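Local coordinates for protein thymidylate synthase thyX (PDB 3N3Y) that probably catalyses the FAD-dependent reductive methylation of dUMP to dTMP, with methylenetetrahydrofolate as methyl donor and NADPH as reductant, at residues K44-H48 with Y208-D212; E99-E104 with R116-F120; A136-L140 with A157-Y162. All blocks are in the same frame, centred on the assembly; numbering follows the deposited sequence.

Interaction 1 (K44-H48 with Y208-D212); sequences KELIH and YLFED
This is a tertiary packing contact in the ThyX fold: one face of helix 41-51 meets the C-terminal segment 208-212, which follows helix 189-201. Segment 44-48 is regular alpha helix; residues 208-212 all keep phi/psi in the right-handed helical region. The closest backbone approach brings H48 CA and L209 CA to 5.8 Å. Y208, chi1 p, points toward the helix and has the most surface buried. Beside it the H48 ring (chi1 t) lies with its plane at 26° to that of Y208, but the centroids are 5.9 Å apart and the rings barely overlap; H48 CB is 3.8 Å from Y208 CE2. I47 CG2 packs on L209 CD2 at 3.7 Å, a small apolar patch that I47 extends to A22 and S23 of helix 20-30. F210 points away from the helix and packs on A172, L175 and L179 of helix 172-182, so neighbouring residues pack on two different helices. Y208 OH donates a hydrogen bond to the backbone K44 O at 3.1 Å.

Interaction 2 (E99-E104 with R116-F120); sequences ELKEVE and RAREF
Residues 116-120 begin on helix 111-117 and continue beyond it, facing segment 99-104, which starts as 3-10 helix at E99 and L100, makes a type I beta turn from L100 to V103 and opens into extended backbone at V103 and E104. The backbones stay well apart, E104 CA to R116 CA 9.5 Å and L100 CA to F120 CA 9.1 Å, so side chains bridge the gap. R116 comes first: with chi1 m, chi2 t and chi3 p its NH2 donates a nearly linear hydrogen bond to E104 O at 2.7 Å, while NH1 bonds to S105 O; one arginine thus holds two successive carbonyls. A117 turns its methyl to V134 of helix 127-145. At the end of the segment F120, chi1 m, fills the space between the backbones. L100 CD2 sits over one face of the F120 ring, 3.8 Å from the centroid and 10° off the normal, a CH-pi contact. V103 CG1 reaches F120 CZ at 4.0 Å, and E99 CG lies 4.2 Å from F120 CE1; E99 OE2 hydrogen-bonds Y162 OH and OE1 forms a salt bridge with K91 NZ. The contact joins the loop after helix 93-96 to the end region of helix 111-117 in the ThyX fold.

Interaction 3 (A136-L140 with A157-Y162); sequences ALENL and AMPESY
L140 has the most surface covered in this buried contact, followed by P159 and A157. Segment 136-140 is regular alpha helix within helix 127-145; opposite it, 157-162 is irregular chain, extended at M158 and P159 and then folded into a type I beta turn from P159 to Y162. Two close approaches set the register: L140 CA to A157 CA at 6.0 Å and A136 CA to P159 CA at 6.2 Å. L140, chi1 t and chi2 p, points into the segment: its CD1 lies 4.4 Å from A157 CB, while CD2 meets M158 CB at 3.9 Å and Y162 CE2 at 4.1 Å. A136, one helical turn before L140, receives the P159 ring, A136 CB to P159 CB 3.9 Å. L137 CD1 touches the edge of the Y162 ring at CE2, 3.6 Å away, and the phenol hydroxyl bonds to E99. Near A157 the backbones are joined through a water that bridges A136 O and A157 O, 2.7 Å from each. The loop also contacts a second subunit, where E160 forms a salt bridge with R74 of that chain and P159 packs on its Y156. The M158 side chain runs to within about 5 Å of bound dUMP. The arrangement is helix-on-loop packing at a subunit interface of the ThyX homotetramer, backing the dUMP pocket.

Interactions 2 and 3 form one continuous packed region, their centres 11 Å apart. Y162 OH of interaction 3 lies 2.6 Å from E99 OE2 of interaction 2, a probable hydrogen bond, and L100 CD1 packs on L140 CD2 at 3.6 Å. This region borders a dUMP site, which interaction 3 approaches more closely; on the side of interaction 2 the E99 side chain is about 10 Å from the nucleotide. Interaction 1 lies on the opposite side of the chain's centre, with its nearest atoms about 26 Å from either of the others. It stands farther from bound ligands, I47 about 12 Å from dUMP and L209 about 13 Å from FAD, measured from their side chains.

Interaction 1 (K44-H48 with Y208-D212)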
ATOM      1  N   LYS A  44      10.475 -24.723 -10.172  1.00 47.47           N
ATOM      2  CA  LYS A  44       9.085 -24.647  -9.707  1.00 48.21           C
ATOM      3  C   LYS A  44       9.016 -24.958  -8.225  1.00 48.02           C
ATOM      4  O   LYS A  44       8.287 -24.316  -7.475  1.00 42.65           O
ATOM      5  CB  LYS A  44       8.173 -25.635 -10.448  1.00 49.34           C
ATOM      6  CG  LYS A  44       7.768 -25.239 -11.859  1.00 54.83           C
ATOM      7  CD  LYS A  44       6.835 -26.301 -12.447  1.00 58.22           C
ATOM      8  CE  LYS A  44       7.392 -27.707 -12.195  1.00 66.19           C
ATOM      9  NZ  LYS A  44       6.540 -28.809 -12.734  1.00 70.45           N
ATOM     10  N   GLU A  45       9.777 -25.962  -7.809  1.00 46.98           N
ATOM     11  CA  GLU A  45       9.781 -26.374  -6.420  1.00 46.41           C
ATOM     12  C   GLU A  45      10.237 -25.231  -5.535  1.00 51.02           C
ATOM     13  O   GLU A  45       9.708 -25.035  -4.440  1.00 54.23           O
ATOM     14  CB  GLU A  45      10.696 -27.578  -6.232  1.00 52.19           C
ATOM     15  CG  GLU A  45      11.205 -27.742  -4.819  1.00 54.88           C
ATOM     16  CD  GLU A  45      10.096 -28.035  -3.818  1.00 65.76           C
ATOM     17  OE1 GLU A  45       8.904 -28.003  -4.210  1.00 65.45           O
ATOM     18  OE2 GLU A  45      10.421 -28.303  -2.636  1.00 65.65           O
ATOM     19  N   LEU A  46      11.216 -24.474  -6.022  1.00 41.67           N
ATOM     20  CA  LEU A  46      11.802 -23.371  -5.260  1.00 49.08           C
ATOM     21  C   LEU A  46      10.799 -22.246  -4.956  1.00 46.05           C
ATOM     22  O   LEU A  46      10.773 -21.706  -3.846  1.00 41.24           O
ATOM     23  CB  LEU A  46      13.026 -22.806  -5.994  1.00 46.30           C
ATOM     24  CG  LEU A  46      13.653 -21.529  -5.417  1.00 48.96           C
ATOM     25  CD1 LEU A  46      14.441 -21.819  -4.143  1.00 44.98           C
ATOM     26  CD2 LEU A  46      14.535 -20.870  -6.454  1.00 46.48           C
ATOM     27  N   ILE A  47       9.975 -21.905  -5.943  1.00 42.69           N
ATOM     28  CA  ILE A  47       8.990 -20.851  -5.775  1.00 44.59           C
ATOM     29  C   ILE A  47       8.050 -21.209  -4.633  1.00 48.73           C
ATOM     30  O   ILE A  47       7.719 -20.379  -3.787  1.00 46.43           O
ATOM     31  CB  ILE A  47       8.185 -20.632  -7.065  1.00 42.54           C
ATOM     32  CG1 ILE A  47       9.122 -20.228  -8.204  1.00 38.82           C
ATOM     33  CG2 ILE A  47       7.113 -19.573  -6.842  1.00 45.10           C
ATOM     34  CD1 ILE A  47       8.449 -20.109  -9.553  1.00 40.46           C
ATOM     35  N   HIS A  48       7.652 -22.471  -4.600  1.00 49.13           N
ATOM     36  CA  HIS A  48       6.707 -22.945  -3.611  1.00 48.55           C
ATOM     37  C   HIS A  48       7.294 -22.961  -2.205  1.00 49.11           C
ATOM     38  O   HIS A  48       6.656 -22.515  -1.257  1.00 51.57           O
ATOM     39  CB  HIS A  48       6.212 -24.342  -3.994  1.00 53.33           C
ATOM     40  CG  HIS A  48       5.164 -24.878  -3.075  1.00 57.64           C
ATOM     41  ND1 HIS A  48       3.820 -24.627  -3.253  1.00 57.66           N
ATOM     42  CD2 HIS A  48       5.261 -25.644  -1.961  1.00 61.26           C
ATOM     43  CE1 HIS A  48       3.133 -25.221  -2.292  1.00 61.97           C
ATOM     44  NE2 HIS A  48       3.983 -25.843  -1.495  1.00 65.95           N
ATOM     45  N   TYR A 208      -0.463 -24.774  -8.208  1.00 43.12           N
ATOM     46  CA  TYR A 208       0.134 -25.418  -7.034  1.00 44.08           C
ATOM     47  C   TYR A 208       0.562 -24.437  -5.946  1.00 43.91           C
ATOM     48  O   TYR A 208       0.707 -24.816  -4.784  1.00 43.76           O
ATOM     49  CB  TYR A 208       1.322 -26.285  -7.433  1.00 42.78           C
ATOM     50  CG  TYR A 208       2.526 -25.493  -7.861  1.00 44.65           C
ATOM     51  CD1 TYR A 208       2.525 -24.801  -9.068  1.00 42.21           C
ATOM     52  CD2 TYR A 208       3.673 -25.446  -7.071  1.00 42.97           C
ATOM     53  CE1 TYR A 208       3.622 -24.080  -9.472  1.00 45.38           C
ATOM     54  CE2 TYR A 208       4.780 -24.729  -7.469  1.00 44.25           C
ATOM     55  CZ  TYR A 208       4.746 -24.045  -8.672  1.00 47.69           C
ATOM     56  OH  TYR A 208       5.831 -23.321  -9.095  1.00 45.10           O
ATOM     57  N   LEU A 209       0.764 -23.178  -6.320  1.00 40.89           N
ATOM     58  CA  LEU A 209       1.195 -22.168  -5.356  1.00 45.55           C
ATOM     59  C   LEU A 209       0.054 -21.792  -4.433  1.00 42.48           C
ATOM     60  O   LEU A 209       0.274 -21.341  -3.314  1.00 46.58           O
ATOM     61  CB  LEU A 209       1.700 -20.905  -6.068  1.00 41.35           C
ATOM     62  CG  LEU A 209       2.869 -21.116  -7.020  1.00 43.69           C
ATOM     63  CD1 LEU A 209       3.153 -19.830  -7.765  1.00 48.79           C
ATOM     64  CD2 LEU A 209       4.094 -21.588  -6.258  1.00 46.21           C
ATOM     65  N   PHE A 210      -1.168 -21.987  -4.921  1.00 42.83           N
ATOM     66  CA  PHE A 210      -2.356 -21.507  -4.235  1.00 49.09           C
ATOM     67  C   PHE A 210      -3.204 -22.637  -3.695  1.00 54.17           C
ATOM     68  O   PHE A 210      -4.069 -22.408  -2.856  1.00 58.12           O
ATOM     69  CB  PHE A 210      -3.197 -20.653  -5.185  1.00 40.91           C
ATOM     70  CG  PHE A 210      -2.446 -19.504  -5.774  1.00 38.53           C
ATOM     71  CD1 PHE A 210      -2.274 -18.331  -5.051  1.00 37.15           C
ATOM     72  CD2 PHE A 210      -1.890 -19.598  -7.042  1.00 37.11           C
ATOM     73  CE1 PHE A 210      -1.565 -17.259  -5.582  1.00 34.33           C
ATOM     74  CE2 PHE A 210      -1.181 -18.529  -7.591  1.00 40.27           C
ATOM     75  CZ  PHE A 210      -1.016 -17.355  -6.852  1.00 37.32           C
ATOM     76  N   GLU A 211      -2.949 -23.852  -4.174  1.00 52.21           N
ATOM     77  CA  GLU A 211      -3.829 -24.988  -3.890  1.00 64.01           C
ATOM     78  C   GLU A 211      -4.246 -25.090  -2.417  1.00 67.20           C
ATOM     79  O   GLU A 211      -5.397 -25.423  -2.110  1.00 67.63           O
ATOM     80  CB  GLU A 211      -3.184 -26.298  -4.360  1.00 61.94           C
ATOM     81  CG  GLU A 211      -1.795 -26.543  -3.783  1.00 63.43           C
ATOM     82  CD  GLU A 211      -1.061 -27.697  -4.467  1.00 77.51           C
ATOM     83  OE1 GLU A 211       0.188 -27.601  -4.633  1.00 68.75           O
ATOM     84  OE2 GLU A 211      -1.733 -28.691  -4.841  1.00 81.36           O
ATOM     85  N   ASP A 212      -3.317 -24.781  -1.517  1.00 63.08           N
ATOM     86  CA  ASP A 212      -3.514 -25.013  -0.087  1.00 70.44           C
ATOM     87  C   ASP A 212      -4.160 -23.844   0.679  1.00 69.98           C
ATOM     88  O   ASP A 212      -4.554 -24.003   1.838  1.00 70.43           O
ATOM     89  CB  ASP A 212      -2.185 -25.421   0.563  1.00 72.22           C
ATOM     90  CG  ASP A 212      -1.493 -26.556  -0.192  1.00 78.88           C
ATOM     91  OD1 ASP A 212      -2.169 -27.555  -0.532  1.00 76.22           O
ATOM     92  OD2 ASP A 212      -0.272 -26.445  -0.452  1.00 79.30           O
TER

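Interaction 2 (E99-E104 with R116-F120)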
ATOM      1  N   GLU A  99     -28.898   1.269 -19.228  1.00 45.01           N
ATOM      2  CA  GLU A  99     -29.109  -0.060 -19.796  1.00 48.21           C
ATOM      3  C   GLU A  99     -30.513  -0.617 -19.494  1.00 49.35           C
ATOM      4  O   GLU A  99     -31.013  -1.484 -20.221  1.00 51.34           O
ATOM      5  CB  GLU A  99     -28.039  -1.033 -19.281  1.00 44.14           C
ATOM      6  CG  GLU A  99     -28.173  -1.397 -17.794  1.00 45.85           C
ATOM      7  CD  GLU A  99     -26.935  -2.106 -17.249  1.00 49.94           C
ATOM      8  OE1 GLU A  99     -26.042  -2.443 -18.061  1.00 51.61           O
ATOM      9  OE2 GLU A  99     -26.854  -2.329 -16.014  1.00 44.26           O
ATOM     10  N   LEU A 100     -31.132  -0.131 -18.417  1.00 46.21           N
ATOM     11  CA  LEU A 100     -32.464  -0.595 -17.985  1.00 48.01           C
ATOM     12  C   LEU A 100     -33.609   0.125 -18.704  1.00 49.83           C
ATOM     13  O   LEU A 100     -34.738  -0.360 -18.743  1.00 50.11           O
ATOM     14  CB  LEU A 100     -32.651  -0.409 -16.472  1.00 39.53           C
ATOM     15  CG  LEU A 100     -31.940  -1.339 -15.492  1.00 41.90           C
ATOM     16  CD1 LEU A 100     -32.369  -1.032 -14.057  1.00 33.33           C
ATOM     17  CD2 LEU A 100     -32.218  -2.798 -15.828  1.00 43.85           C
ATOM     18  N   LYS A 101     -33.309   1.296 -19.246  1.00 50.98           N
ATOM     19  CA  LYS A 101     -34.285   2.097 -19.962  1.00 57.05           C
ATOM     20  C   LYS A 101     -34.935   1.273 -21.067  1.00 59.78           C
ATOM     21  O   LYS A 101     -36.108   1.452 -21.392  1.00 59.96           O
ATOM     22  CB  LYS A 101     -33.585   3.312 -20.571  1.00 58.62           C
ATOM     23  CG  LYS A 101     -34.486   4.228 -21.361  1.00 61.76           C
ATOM     24  CD  LYS A 101     -35.128   5.263 -20.470  1.00 63.63           C
ATOM     25  CE  LYS A 101     -35.803   6.324 -21.320  1.00 73.65           C
ATOM     26  NZ  LYS A 101     -34.843   6.862 -22.326  1.00 74.41           N
ATOM     27  N   GLU A 102     -34.166   0.341 -21.614  1.00 60.26           N
ATOM     28  CA  GLU A 102     -34.542  -0.342 -22.840  1.00 60.69           C
ATOM     29  C   GLU A 102     -35.292  -1.661 -22.656  1.00 58.64           C
ATOM     30  O   GLU A 102     -35.716  -2.266 -23.634  1.00 69.55           O
ATOM     31  CB  GLU A 102     -33.288  -0.560 -23.699  1.00 67.66           C
ATOM     32  CG  GLU A 102     -32.739   0.731 -24.334  1.00 71.57           C
ATOM     33  CD  GLU A 102     -31.305   1.079 -23.909  1.00 73.40           C
ATOM     34  OE1 GLU A 102     -30.394   0.232 -24.076  1.00 73.05           O
ATOM     35  OE2 GLU A 102     -31.087   2.217 -23.427  1.00 67.71           O
ATOM     36  N   VAL A 103     -35.471  -2.115 -21.420  1.00 58.18           N
ATOM     37  CA  VAL A 103     -36.057  -3.442 -21.199  1.00 52.07           C
ATOM     38  C   VAL A 103     -37.515  -3.416 -20.733  1.00 51.54           C
ATOM     39  O   VAL A 103     -37.977  -2.421 -20.165  1.00 52.77           O
ATOM     40  CB  VAL A 103     -35.228  -4.265 -20.196  1.00 53.42           C
ATOM     41  CG1 VAL A 103     -33.731  -4.071 -20.458  1.00 51.53           C
ATOM     42  CG2 VAL A 103     -35.584  -3.876 -18.777  1.00 48.69           C
ATOM     43  N   GLU A 104     -38.225  -4.521 -20.976  1.00 52.01           N
ATOM     44  CA  GLU A 104     -39.640  -4.659 -20.615  1.00 51.98           C
ATOM     45  C   GLU A 104     -39.803  -4.955 -19.137  1.00 49.66           C
ATOM     46  O   GLU A 104     -38.892  -5.494 -18.508  1.00 40.33           O
ATOM     47  CB  GLU A 104     -40.320  -5.793 -21.401  1.00 55.87           C
ATOM     48  CG  GLU A 104     -40.124  -5.745 -22.902  1.00 63.16           C
ATOM     49  CD  GLU A 104     -40.271  -4.342 -23.459  1.00 77.83           C
ATOM     50  OE1 GLU A 104     -41.231  -3.635 -23.063  1.00 78.08           O
ATOM     51  OE2 GLU A 104     -39.420  -3.947 -24.293  1.00 79.55           O
ATOM     52  N   ARG A 116     -35.582 -13.706 -16.943  1.00 37.86           N
ATOM     53  CA  ARG A 116     -35.141 -12.444 -17.538  1.00 39.54           C
ATOM     54  C   ARG A 116     -34.358 -11.554 -16.551  1.00 39.24           C
ATOM     55  O   ARG A 116     -33.367 -10.934 -16.914  1.00 37.57           O
ATOM     56  CB  ARG A 116     -36.333 -11.661 -18.087  1.00 40.98           C
ATOM     57  CG  ARG A 116     -36.911 -12.188 -19.394  1.00 39.24           C
ATOM     58  CD  ARG A 116     -38.021 -11.275 -19.871  1.00 31.14           C
ATOM     59  NE  ARG A 116     -37.555  -9.899 -20.013  1.00 38.36           N
ATOM     60  CZ  ARG A 116     -38.157  -8.836 -19.478  1.00 43.03           C
ATOM     61  NH1 ARG A 116     -39.256  -8.979 -18.755  1.00 40.78           N
ATOM     62  NH2 ARG A 116     -37.656  -7.624 -19.660  1.00 43.42           N
ATOM     63  N   ALA A 117     -34.826 -11.492 -15.308  1.00 39.42           N
ATOM     64  CA  ALA A 117     -34.234 -10.632 -14.299  1.00 37.82           C
ATOM     65  C   ALA A 117     -32.842 -11.098 -13.882  1.00 34.30           C
ATOM     66  O   ALA A 117     -32.052 -10.312 -13.376  1.00 31.19           O
ATOM     67  CB  ALA A 117     -35.140 -10.546 -13.090  1.00 29.99           C
ATOM     68  N   ARG A 118     -32.548 -12.374 -14.102  1.00 36.17           N
ATOM     69  CA  ARG A 118     -31.250 -12.915 -13.719  1.00 38.05           C
ATOM     70  C   ARG A 118     -30.129 -12.354 -14.559  1.00 36.73           C
ATOM     71  O   ARG A 118     -28.969 -12.536 -14.230  1.00 40.42           O
ATOM     72  CB  ARG A 118     -31.221 -14.431 -13.794  1.00 37.99           C
ATOM     73  CG  ARG A 118     -31.878 -15.104 -12.621  1.00 38.49           C
ATOM     74  CD  ARG A 118     -31.572 -16.592 -12.643  1.00 43.92           C
ATOM     75  NE  ARG A 118     -30.456 -16.935 -11.769  1.00 47.57           N
ATOM     76  CZ  ARG A 118     -30.208 -18.163 -11.318  1.00 49.48           C
ATOM     77  NH1 ARG A 118     -30.996 -19.168 -11.668  1.00 48.20           N
ATOM     78  NH2 ARG A 118     -29.172 -18.390 -10.517  1.00 48.68           N
ATOM     79  N   GLU A 119     -30.467 -11.678 -15.647  1.00 31.79           N
ATOM     80  CA  GLU A 119     -29.441 -10.984 -16.408  1.00 36.95           C
ATOM     81  C   GLU A 119     -28.868  -9.826 -15.599  1.00 33.41           C
ATOM     82  O   GLU A 119     -27.732  -9.426 -15.805  1.00 37.44           O
ATOM     83  CB  GLU A 119     -29.988 -10.444 -17.733  1.00 38.12           C
ATOM     84  CG  GLU A 119     -28.923  -9.740 -18.575  1.00 46.92           C
ATOM     85  CD  GLU A 119     -29.490  -8.818 -19.664  1.00 55.75           C
ATOM     86  OE1 GLU A 119     -30.699  -8.912 -19.990  1.00 56.80           O
ATOM     87  OE2 GLU A 119     -28.710  -7.995 -20.202  1.00 59.39           O
ATOM     88  N   PHE A 120     -29.662  -9.277 -14.690  1.00 33.21           N
ATOM     89  CA  PHE A 120     -29.262  -8.083 -13.960  1.00 30.90           C
ATOM     90  C   PHE A 120     -29.054  -8.330 -12.478  1.00 29.47           C
ATOM     91  O   PHE A 120     -28.512  -7.483 -11.786  1.00 29.21           O
ATOM     92  CB  PHE A 120     -30.311  -6.991 -14.119  1.00 34.68           C
ATOM     93  CG  PHE A 120     -30.507  -6.538 -15.534  1.00 37.80           C
ATOM     94  CD1 PHE A 120     -29.605  -5.667 -16.127  1.00 38.65           C
ATOM     95  CD2 PHE A 120     -31.608  -6.963 -16.266  1.00 37.29           C
ATOM     96  CE1 PHE A 120     -29.783  -5.246 -17.435  1.00 43.04           C
ATOM     97  CE2 PHE A 120     -31.794  -6.544 -17.580  1.00 42.96           C
ATOM     98  CZ  PHE A 120     -30.878  -5.681 -18.162  1.00 42.53           C
TER

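Interaction 3 (A136-L140 with A157-Y162)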
ATOM      1  N   ALA A 136     -37.371  -4.818  -6.463  1.00 29.28           N
ATOM      2  CA  ALA A 136     -36.478  -3.660  -6.382  1.00 26.12           C
ATOM      3  C   ALA A 136     -35.965  -3.274  -7.756  1.00 23.93           C
ATOM      4  O   ALA A 136     -35.858  -2.092  -8.076  1.00 25.35           O
ATOM      5  CB  ALA A 136     -35.313  -3.941  -5.432  1.00 24.06           C
ATOM      6  N   LEU A 137     -35.645  -4.281  -8.561  1.00 24.03           N
ATOM      7  CA  LEU A 137     -35.150  -4.057  -9.909  1.00 25.91           C
ATOM      8  C   LEU A 137     -36.228  -3.404 -10.755  1.00 30.93           C
ATOM      9  O   LEU A 137     -35.948  -2.494 -11.534  1.00 30.25           O
ATOM     10  CB  LEU A 137     -34.685  -5.371 -10.557  1.00 27.00           C
ATOM     11  CG  LEU A 137     -34.207  -5.278 -12.015  1.00 29.75           C
ATOM     12  CD1 LEU A 137     -32.877  -4.548 -12.114  1.00 32.10           C
ATOM     13  CD2 LEU A 137     -34.082  -6.647 -12.641  1.00 32.41           C
ATOM     14  N   GLU A 138     -37.466  -3.870 -10.593  1.00 32.06           N
ATOM     15  CA  GLU A 138     -38.599  -3.286 -11.307  1.00 33.79           C
ATOM     16  C   GLU A 138     -38.807  -1.810 -10.929  1.00 32.17           C
ATOM     17  O   GLU A 138     -38.922  -0.968 -11.805  1.00 33.33           O
ATOM     18  CB  GLU A 138     -39.881  -4.116 -11.108  1.00 31.83           C
ATOM     19  CG  GLU A 138     -41.114  -3.555 -11.828  1.00 40.73           C
ATOM     20  CD  GLU A 138     -40.985  -3.539 -13.361  1.00 44.06           C
ATOM     21  OE1 GLU A 138     -40.079  -4.208 -13.910  1.00 46.79           O
ATOM     22  OE2 GLU A 138     -41.806  -2.862 -14.018  1.00 46.51           O
ATOM     23  N   ASN A 139     -38.833  -1.493  -9.637  1.00 30.12           N
ATOM     24  CA  ASN A 139     -38.886  -0.084  -9.230  1.00 31.11           C
ATOM     25  C   ASN A 139     -37.757   0.760  -9.823  1.00 33.47           C
ATOM     26  O   ASN A 139     -37.989   1.899 -10.245  1.00 30.41           O
ATOM     27  CB  ASN A 139     -38.929   0.058  -7.713  1.00 30.10           C
ATOM     28  CG  ASN A 139     -40.281  -0.333  -7.142  1.00 33.08           C
ATOM     29  OD1 ASN A 139     -40.405  -0.731  -5.981  1.00 35.22           O
ATOM     30  ND2 ASN A 139     -41.296  -0.234  -7.966  1.00 24.17           N
ATOM     31  N   LEU A 140     -36.548   0.197  -9.856  1.00 29.35           N
ATOM     32  CA  LEU A 140     -35.389   0.866 -10.444  1.00 28.49           C
ATOM     33  C   LEU A 140     -35.632   1.128 -11.926  1.00 33.09           C
ATOM     34  O   LEU A 140     -35.354   2.214 -12.429  1.00 31.66           O
ATOM     35  CB  LEU A 140     -34.133   0.000 -10.283  1.00 27.23           C
ATOM     36  CG  LEU A 140     -32.783   0.589 -10.730  1.00 29.80           C
ATOM     37  CD1 LEU A 140     -32.495   1.875  -9.974  1.00 28.00           C
ATOM     38  CD2 LEU A 140     -31.627  -0.411 -10.559  1.00 28.08           C
ATOM     39  N   ALA A 157     -31.945   3.485  -5.325  1.00 24.67           N
ATOM     40  CA  ALA A 157     -32.988   2.473  -5.211  1.00 28.42           C
ATOM     41  C   ALA A 157     -32.499   1.077  -5.608  1.00 28.24           C
ATOM     42  O   ALA A 157     -33.244   0.123  -5.563  1.00 29.32           O
ATOM     43  CB  ALA A 157     -34.180   2.864  -6.059  1.00 26.36           C
ATOM     44  N   MET A 158     -31.247   0.966  -6.017  1.00 26.15           N
ATOM     45  CA  MET A 158     -30.745  -0.287  -6.547  1.00 27.25           C
ATOM     46  C   MET A 158     -30.454  -1.318  -5.440  1.00 28.73           C
ATOM     47  O   MET A 158     -29.879  -0.984  -4.408  1.00 26.38           O
ATOM     48  CB  MET A 158     -29.498   0.007  -7.375  1.00 30.82           C
ATOM     49  CG  MET A 158     -28.748  -1.188  -7.897  1.00 33.23           C
ATOM     50  SD  MET A 158     -27.361  -0.622  -8.901  1.00 40.97           S
ATOM     51  CE  MET A 158     -26.490   0.390  -7.709  1.00 34.11           C
ATOM     52  N   PRO A 159     -30.857  -2.582  -5.651  1.00 25.85           N
ATOM     53  CA  PRO A 159     -30.579  -3.605  -4.642  1.00 26.56           C
ATOM     54  C   PRO A 159     -29.119  -4.067  -4.727  1.00 30.52           C
ATOM     55  O   PRO A 159     -28.492  -3.969  -5.787  1.00 31.07           O
ATOM     56  CB  PRO A 159     -31.507  -4.742  -5.059  1.00 24.28           C
ATOM     57  CG  PRO A 159     -31.451  -4.686  -6.545  1.00 24.85           C
ATOM     58  CD  PRO A 159     -31.473  -3.171  -6.852  1.00 27.91           C
ATOM     59  N   GLU A 160     -28.590  -4.576  -3.625  1.00 28.82           N
ATOM     60  CA  GLU A 160     -27.207  -5.059  -3.606  1.00 31.12           C
ATOM     61  C   GLU A 160     -26.975  -6.287  -4.485  1.00 26.10           C
ATOM     62  O   GLU A 160     -25.844  -6.581  -4.835  1.00 31.14           O
ATOM     63  CB  GLU A 160     -26.762  -5.359  -2.177  1.00 31.40           C
ATOM     64  CG  GLU A 160     -26.905  -4.184  -1.250  1.00 36.70           C
ATOM     65  CD  GLU A 160     -25.569  -3.670  -0.775  1.00 44.79           C
ATOM     66  OE1 GLU A 160     -24.731  -4.511  -0.365  1.00 42.67           O
ATOM     67  OE2 GLU A 160     -25.365  -2.433  -0.799  1.00 44.92           O
ATOM     68  N   SER A 161     -28.033  -6.998  -4.850  1.00 24.15           N
ATOM     69  CA  SER A 161     -27.865  -8.149  -5.716  1.00 26.62           C
ATOM     70  C   SER A 161     -27.646  -7.751  -7.173  1.00 26.35           C
ATOM     71  O   SER A 161     -27.459  -8.602  -8.030  1.00 30.35           O
ATOM     72  CB  SER A 161     -29.050  -9.105  -5.595  1.00 23.76           C
ATOM     73  OG  SER A 161     -30.260  -8.429  -5.857  1.00 28.48           O
ATOM     74  N   TYR A 162     -27.668  -6.458  -7.454  1.00 28.19           N
ATOM     75  CA  TYR A 162     -27.457  -5.991  -8.812  1.00 27.68           C
ATOM     76  C   TYR A 162     -26.072  -6.402  -9.331  1.00 29.08           C
ATOM     77  O   TYR A 162     -25.070  -6.259  -8.636  1.00 25.27           O
ATOM     78  CB  TYR A 162     -27.591  -4.483  -8.878  1.00 28.49           C
ATOM     79  CG  TYR A 162     -27.849  -3.997 -10.277  1.00 32.72           C
ATOM     80  CD1 TYR A 162     -26.806  -3.636 -11.119  1.00 28.29           C
ATOM     81  CD2 TYR A 162     -29.149  -3.915 -10.767  1.00 30.72           C
ATOM     82  CE1 TYR A 162     -27.056  -3.198 -12.416  1.00 31.95           C
ATOM     83  CE2 TYR A 162     -29.404  -3.482 -12.054  1.00 28.57           C
ATOM     84  CZ  TYR A 162     -28.362  -3.127 -12.871  1.00 33.39           C
ATOM     85  OH  TYR A 162     -28.644  -2.688 -14.142  1.00 39.37           O
TER
HETATM   86  O   HOH W   1     -35.841  -0.248  -6.158  1.00 27.69           O